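Sulfur oxidation protein soxB (Thermus thermophilus, PDB 2WDD) hydrolyses the sulfur-sulfur bond of cysteine S-thiosulfonate in the Sox sulfur oxidation pathway, using a two-manganese site. Local coordinates at residues S162-T167 against F427-L432; D132-S137 against E146-W151. One frame throughout, in Å; residues are numbered along the deposited sequence.

Contact 1. Residues S162-T167 against F427-L432. With MN (manganese (II) ion), chain H.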
loop_
_atom_site.group_PDB
_atom_site.type_symbol
_atom_site.label_atom_id
_atom_site.label_comp_id
_atom_site.label_asym_id
_atom_site.label_seq_id
_atom_site.Cartn_x
_atom_site.Cartn_y
_atom_site.Cartn_z
ATOM N N SER A 162 8.070 -2.530 9.146
ATOM C CA SER A 162 7.111 -3.565 8.781
ATOM C C SER A 162 5.631 -3.305 9.000
ATOM O O SER A 162 5.229 -2.416 9.735
ATOM C CB SER A 162 7.466 -4.821 9.579
ATOM O OG SER A 162 7.096 -4.646 10.945
ATOM N N HIS A 163 4.841 -4.166 8.364
ATOM C CA HIS A 163 3.401 -4.225 8.526
ATOM C C HIS A 163 2.911 -5.605 8.071
ATOM O O HIS A 163 2.806 -6.529 8.898
ATOM C CB HIS A 163 2.659 -3.099 7.815
ATOM C CG HIS A 163 1.171 -3.299 7.779
ATOM N ND1 HIS A 163 0.350 -2.608 6.916
ATOM C CD2 HIS A 163 0.367 -4.151 8.462
ATOM C CE1 HIS A 163 -0.899 -3.013 7.076
ATOM N NE2 HIS A 163 -0.916 -3.956 8.005
ATOM N N TRP A 164 2.669 -5.773 6.766
ATOM C CA TRP A 164 2.162 -7.058 6.258
ATOM C C TRP A 164 3.122 -8.221 6.427
ATOM O O TRP A 164 2.720 -9.374 6.334
ATOM C CB TRP A 164 1.703 -6.955 4.797
ATOM C CG TRP A 164 0.320 -6.381 4.664
ATOM C CD1 TRP A 164 -0.025 -5.057 4.618
ATOM C CD2 TRP A 164 -0.889 -7.116 4.490
ATOM N NE1 TRP A 164 -1.389 -4.924 4.476
ATOM C CE2 TRP A 164 -1.940 -6.180 4.392
ATOM C CE3 TRP A 164 -1.191 -8.483 4.450
ATOM C CZ2 TRP A 164 -3.276 -6.569 4.271
ATOM C CZ3 TRP A 164 -2.521 -8.860 4.315
ATOM C CH2 TRP A 164 -3.540 -7.909 4.232
ATOM N N GLU A 165 4.389 -7.916 6.686
ATOM C CA GLU A 165 5.394 -8.943 6.928
ATOM C C GLU A 165 4.884 -9.922 7.984
ATOM O O GLU A 165 5.102 -11.139 7.892
ATOM C CB GLU A 165 6.643 -8.263 7.498
ATOM C CG GLU A 165 7.586 -7.682 6.445
ATOM C CD GLU A 165 7.029 -6.488 5.670
ATOM O OE1 GLU A 165 6.228 -5.705 6.234
ATOM O OE2 GLU A 165 7.480 -6.311 4.516
ATOM N N TRP A 166 4.213 -9.383 8.994
ATOM C CA TRP A 166 3.736 -10.214 10.089
ATOM C C TRP A 166 2.674 -11.237 9.730
ATOM O O TRP A 166 2.371 -12.104 10.550
ATOM C CB TRP A 166 3.303 -9.354 11.265
ATOM C CG TRP A 166 4.474 -8.586 11.805
ATOM C CD1 TRP A 166 4.831 -7.310 11.481
ATOM C CD2 TRP A 166 5.527 -9.102 12.632
ATOM N NE1 TRP A 166 6.032 -6.987 12.075
ATOM C CE2 TRP A 166 6.477 -8.068 12.791
ATOM C CE3 TRP A 166 5.754 -10.329 13.265
ATOM C CZ2 TRP A 166 7.617 -8.211 13.585
ATOM C CZ3 TRP A 166 6.905 -10.479 14.026
ATOM C CH2 TRP A 166 7.815 -9.422 14.188
ATOM N N THR A 167 2.098 -11.142 8.529
ATOM C CA THR A 167 1.086 -12.118 8.122
ATOM C C THR A 167 1.741 -13.434 7.726
ATOM O O THR A 167 1.055 -14.401 7.394
ATOM C CB THR A 167 0.123 -11.584 7.042
ATOM O OG1 THR A 167 0.837 -11.317 5.835
ATOM C CG2 THR A 167 -0.585 -10.324 7.528
ATOM N N PHE A 427 -3.338 -12.888 0.035
ATOM C CA PHE A 427 -3.319 -12.868 1.500
ATOM C C PHE A 427 -2.801 -14.236 1.932
ATOM O O PHE A 427 -3.109 -15.242 1.295
ATOM C CB PHE A 427 -4.750 -12.806 2.058
ATOM C CG PHE A 427 -5.482 -11.534 1.746
ATOM C CD1 PHE A 427 -5.584 -10.526 2.703
ATOM C CD2 PHE A 427 -6.124 -11.368 0.527
ATOM C CE1 PHE A 427 -6.294 -9.346 2.437
ATOM C CE2 PHE A 427 -6.819 -10.189 0.243
ATOM C CZ PHE A 427 -6.875 -9.170 1.182
ATOM N N THR A 428 -2.125 -14.309 3.073
ATOM C CA THR A 428 -1.741 -15.627 3.581
ATOM C C THR A 428 -2.985 -16.287 4.194
ATOM O O THR A 428 -2.936 -17.462 4.582
ATOM C CB THR A 428 -0.638 -15.537 4.644
ATOM O OG1 THR A 428 -1.044 -14.622 5.664
ATOM C CG2 THR A 428 0.713 -15.131 4.019
ATOM N N TYR A 429 -4.071 -15.516 4.326
ATOM C CA TYR A 429 -5.362 -15.998 4.847
ATOM C C TYR A 429 -6.410 -15.600 3.810
ATOM O O TYR A 429 -7.192 -14.684 4.020
ATOM C CB TYR A 429 -5.702 -15.377 6.210
ATOM C CG TYR A 429 -5.527 -13.871 6.321
ATOM C CD1 TYR A 429 -6.629 -13.028 6.405
ATOM C CD2 TYR A 429 -4.253 -13.307 6.399
ATOM C CE1 TYR A 429 -6.473 -11.651 6.533
ATOM C CE2 TYR A 429 -4.087 -11.920 6.507
ATOM C CZ TYR A 429 -5.194 -11.109 6.602
ATOM O OH TYR A 429 -5.033 -9.747 6.725
ATOM N N PRO A 430 -6.383 -16.254 2.643
ATOM C CA PRO A 430 -7.208 -15.874 1.484
ATOM C C PRO A 430 -8.598 -16.487 1.434
ATOM O O PRO A 430 -9.318 -16.327 0.447
ATOM C CB PRO A 430 -6.383 -16.414 0.318
ATOM C CG PRO A 430 -5.838 -17.714 0.884
ATOM C CD PRO A 430 -5.486 -17.384 2.324
ATOM N N GLU A 431 -8.989 -17.173 2.496
ATOM C CA GLU A 431 -10.284 -17.831 2.517
ATOM C C GLU A 431 -11.476 -16.940 2.212
ATOM O O GLU A 431 -11.636 -15.867 2.793
ATOM C CB GLU A 431 -10.496 -18.529 3.857
ATOM C CG GLU A 431 -9.549 -19.701 4.088
ATOM C CD GLU A 431 -8.196 -19.285 4.666
ATOM O OE1 GLU A 431 -7.971 -18.075 4.901
ATOM O OE2 GLU A 431 -7.357 -20.183 4.897
ATOM N N LEU A 432 -12.366 -17.455 1.361
ATOM C CA LEU A 432 -13.627 -16.813 1.077
ATOM C C LEU A 432 -14.636 -17.456 2.031
ATOM O O LEU A 432 -14.721 -18.692 2.124
ATOM C CB LEU A 432 -14.057 -17.074 -0.374
ATOM C CG LEU A 432 -15.470 -16.582 -0.717
ATOM C CD1 LEU A 432 -15.559 -15.056 -0.699
ATOM C CD2 LEU A 432 -15.924 -17.130 -2.081
HETATM MN MN MN H . 0.779 -1.149 5.278
HETATM O O HOH W 1 -0.503 -11.788 3.404
HETATM O O HOH W 2 -0.035 -0.519 3.431
#

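Contact 2. Residues D132-S137 against E146-W151. With MN (manganese (II) ion), chain G; MN (manganese (II) ion), chain H.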
loop_
_atom_site.group_PDB
_atom_site.type_symbol
_atom_site.label_atom_id
_atom_site.label_comp_id
_atom_site.label_asym_id
_atom_site.label_seq_id
_atom_site.Cartn_x
_atom_site.Cartn_y
_atom_site.Cartn_z
ATOM N N ASP A 132 5.985 -3.534 4.074
ATOM C CA ASP A 132 4.979 -4.116 3.173
ATOM C C ASP A 132 5.733 -4.546 1.933
ATOM O O ASP A 132 5.334 -4.265 0.803
ATOM C CB ASP A 132 3.860 -3.138 2.816
ATOM C CG ASP A 132 2.760 -3.123 3.855
ATOM O OD1 ASP A 132 2.870 -3.869 4.849
ATOM O OD2 ASP A 132 1.782 -2.375 3.681
ATOM N N THR A 133 6.860 -5.210 2.163
ATOM C CA THR A 133 7.733 -5.631 1.090
ATOM C C THR A 133 7.618 -7.122 0.791
ATOM O O THR A 133 7.598 -7.529 -0.366
ATOM C CB THR A 133 9.198 -5.322 1.470
ATOM O OG1 THR A 133 9.300 -3.961 1.900
ATOM C CG2 THR A 133 10.144 -5.582 0.294
ATOM N N TRP A 134 7.638 -7.923 1.848
ATOM C CA TRP A 134 7.766 -9.372 1.721
ATOM C C TRP A 134 6.590 -10.175 1.228
ATOM O O TRP A 134 6.745 -11.361 0.900
ATOM C CB TRP A 134 8.168 -9.976 3.069
ATOM C CG TRP A 134 9.492 -9.522 3.615
ATOM C CD1 TRP A 134 10.473 -8.813 2.965
ATOM C CD2 TRP A 134 10.016 -9.849 4.901
ATOM N NE1 TRP A 134 11.561 -8.646 3.793
ATOM C CE2 TRP A 134 11.307 -9.277 4.987
ATOM C CE3 TRP A 134 9.499 -10.518 6.013
ATOM C CZ2 TRP A 134 12.076 -9.353 6.148
ATOM C CZ3 TRP A 134 10.272 -10.614 7.158
ATOM C CH2 TRP A 134 11.553 -10.037 7.212
ATOM N N THR A 135 5.410 -9.564 1.265
ATOM C CA THR A 135 4.173 -10.280 1.022
ATOM C C THR A 135 3.389 -9.846 -0.196
ATOM O O THR A 135 3.713 -8.846 -0.849
ATOM C CB THR A 135 3.282 -10.127 2.279
ATOM O OG1 THR A 135 3.152 -8.729 2.598
ATOM C CG2 THR A 135 3.924 -10.833 3.475
ATOM N N ASN A 136 2.324 -10.604 -0.461
ATOM C CA ASN A 136 1.316 -10.251 -1.467
ATOM C C ASN A 136 1.708 -10.316 -2.938
ATOM O O ASN A 136 1.391 -9.420 -3.719
ATOM C CB ASN A 136 0.680 -8.908 -1.119
ATOM C CG ASN A 136 0.424 -8.770 0.366
ATOM O OD1 ASN A 136 0.968 -7.885 1.023
ATOM N ND2 ASN A 136 -0.384 -9.673 0.911
ATOM N N SER A 137 2.351 -11.410 -3.329
ATOM C CA SER A 137 2.721 -11.595 -4.722
ATOM C C SER A 137 2.939 -13.075 -4.947
ATOM O O SER A 137 3.029 -13.835 -3.995
ATOM C CB SER A 137 4.003 -10.833 -5.057
ATOM O OG SER A 137 5.139 -11.484 -4.494
ATOM N N GLU A 146 10.644 -15.692 1.320
ATOM C CA GLU A 146 12.089 -15.837 1.172
ATOM C C GLU A 146 12.720 -15.182 -0.051
ATOM O O GLU A 146 13.777 -14.553 0.052
ATOM C CB GLU A 146 12.513 -17.301 1.280
ATOM C CG GLU A 146 14.024 -17.482 1.137
ATOM C CD GLU A 146 14.460 -18.935 1.225
ATOM O OE1 GLU A 146 13.634 -19.793 1.594
ATOM O OE2 GLU A 146 15.635 -19.216 0.919
ATOM N N ALA A 147 12.093 -15.342 -1.211
ATOM C CA ALA A 147 12.639 -14.784 -2.442
ATOM C C ALA A 147 12.720 -13.251 -2.396
ATOM O O ALA A 147 13.628 -12.644 -2.963
ATOM C CB ALA A 147 11.835 -15.251 -3.645
ATOM N N VAL A 148 11.751 -12.624 -1.735
ATOM C CA VAL A 148 11.778 -11.171 -1.616
ATOM C C VAL A 148 12.968 -10.715 -0.767
ATOM O O VAL A 148 13.621 -9.721 -1.095
ATOM C CB VAL A 148 10.465 -10.626 -1.040
ATOM C CG1 VAL A 148 10.490 -9.088 -1.037
ATOM C CG2 VAL A 148 9.275 -11.164 -1.813
ATOM N N VAL A 149 13.232 -11.427 0.327
ATOM C CA VAL A 149 14.355 -11.094 1.209
ATOM C C VAL A 149 15.658 -11.277 0.443
ATOM O O VAL A 149 16.567 -10.446 0.529
ATOM C CB VAL A 149 14.352 -11.953 2.491
ATOM C CG1 VAL A 149 15.588 -11.635 3.337
ATOM C CG2 VAL A 149 13.069 -11.730 3.293
ATOM N N ARG A 150 15.751 -12.362 -0.313
ATOM C CA ARG A 150 16.958 -12.594 -1.100
ATOM C C ARG A 150 17.166 -11.465 -2.095
ATOM O O ARG A 150 18.296 -11.050 -2.345
ATOM C CB ARG A 150 16.931 -13.959 -1.795
ATOM C CG ARG A 150 17.050 -15.113 -0.808
ATOM C CD ARG A 150 17.327 -16.458 -1.473
ATOM N NE ARG A 150 17.444 -17.524 -0.474
ATOM C CZ ARG A 150 18.534 -17.758 0.255
ATOM N NH1 ARG A 150 19.625 -17.026 0.080
ATOM N NH2 ARG A 150 18.538 -18.731 1.157
ATOM N N TRP A 151 16.071 -10.924 -2.625
ATOM C CA TRP A 151 16.188 -9.790 -3.524
ATOM C C TRP A 151 16.680 -8.546 -2.771
ATOM O O TRP A 151 17.569 -7.832 -3.247
ATOM C CB TRP A 151 14.875 -9.500 -4.253
ATOM C CG TRP A 151 14.912 -8.139 -4.841
ATOM C CD1 TRP A 151 15.669 -7.732 -5.908
ATOM C CD2 TRP A 151 14.313 -6.957 -4.301
ATOM N NE1 TRP A 151 15.528 -6.383 -6.096
ATOM C CE2 TRP A 151 14.720 -5.877 -5.109
ATOM C CE3 TRP A 151 13.470 -6.705 -3.214
ATOM C CZ2 TRP A 151 14.289 -4.568 -4.882
ATOM C CZ3 TRP A 151 13.048 -5.406 -2.987
ATOM C CH2 TRP A 151 13.467 -4.353 -3.812
HETATM MN MN MN G . 1.064 -1.347 1.870
HETATM MN MN MN H . 0.779 -1.149 5.278
HETATM O O HOH W 2 -0.035 -0.519 3.431
#

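Contact 1. Residues S162-T167 against F427-L432
Trp164 sets the CZ3-CH2 end of its indole against Phe427 and Tyr429, which also pack on each other. Its CH2 lies 3.6 Å from Phe427 CE1, and the two ring planes are inclined at 64°. From the other partner, the hydroxyl of Tyr429 comes up against the same indole, with OH 3.4 Å from Trp164 CH2; the two side chains cross at about a right angle. That hydroxyl is also hydrogen-bonded to His226, which in turn bonds His163 NE2. A chi1 of 47° sends Tyr429 CG back toward Trp164. Thr167 CG2 rests at the edge of the Tyr429 ring, 4.0 Å from CE2.

The polar part of the contact lies at Thr167. Thr428 OG1 donates to Thr167 O over 2.7 Å, tilted 34° from the carbonyl plane. A water bridges the segments as well, donating to Thr167 OG1 at 2.8 Å and accepting from Thr428 N. Thr167 OG1 in turn donates to Trp164 O, which also takes the backbone N-H of Thr167, so the threonine hydroxyl is fixed by both the 3-10 turn and the water.

One residue before the tryptophan, His163 binds a manganese ion through ND1 at 2.2 Å, and Trp164 CD1 lies over one face of the imidazole. Asp132, His263 and His286 complete the protein ligands of this metal. The arrangement is consistent with the two-domain 5'-nucleotidase fold, in which the active site lies between the metal-binding N-terminal domain and the C-terminal domain.

Contact 2. Residues D132-S137 against E146-W151
Val148 and Trp134 bury the most surface here, followed by Val149, and all three meet without a hydrogen bond across the contact. Val149 CG2 sits over one face of the indole, 3.6 Å from the centroid of the five-membered ring and 21° off its normal, a CH-pi contact. With CG1 anti to the backbone N (chi1 176°), CG2 is the branch left to meet the ring. Val148 works with both methyls: CG1 packs 3.4 Å from Thr133 O and 3.8 Å from Thr133 CG2, while CG2 lies against Trp134 O. Thr133 CG2 also approaches the ring edge of Trp151 at CZ3.

Trp134 NE1 finds its hydrogen-bond partner in Gln152, and Leu176 and Leu177 of helix 170-179 touch the indole as well. An alanine in place of Trp134 would probably open a gap between Val149 CG2 and Leu176 and Leu177, and leave Gln152 without its indole N-H partner.

Asp132, next to Thr133 in the same loop, bridges both manganese ions through OD2, at 2.2 Å from each. The chemistry is therefore divided: metal bonds hold the loop at Asp132, and mainly apolar packing, with the indole N-H bonded to Gln152, joins the next two residues to the helix.

In the fold
Both contacts are buried and converge on one manganese ion, which His163 of contact 1 and Asp132 of contact 2 bind together. Residues 132-137 and 162-167 lie in the connections following neighbouring parallel strands, 124-129 and 159-160, of the same sheet. They are tied to each other: Glu165 OE2 accepts from Thr133 N, and Asp132 OD1 from Trp164 N. Their outer partners differ. Contact 1 reaches some 260 residues along the chain to the C-terminal domain, mixing aromatic packing with a hydrogen bond and a bridging water, and two of its touching residues are partly exposed. Contact 2 is local and wholly buried, setting its loop on helix 146-155 mainly through apolar groups.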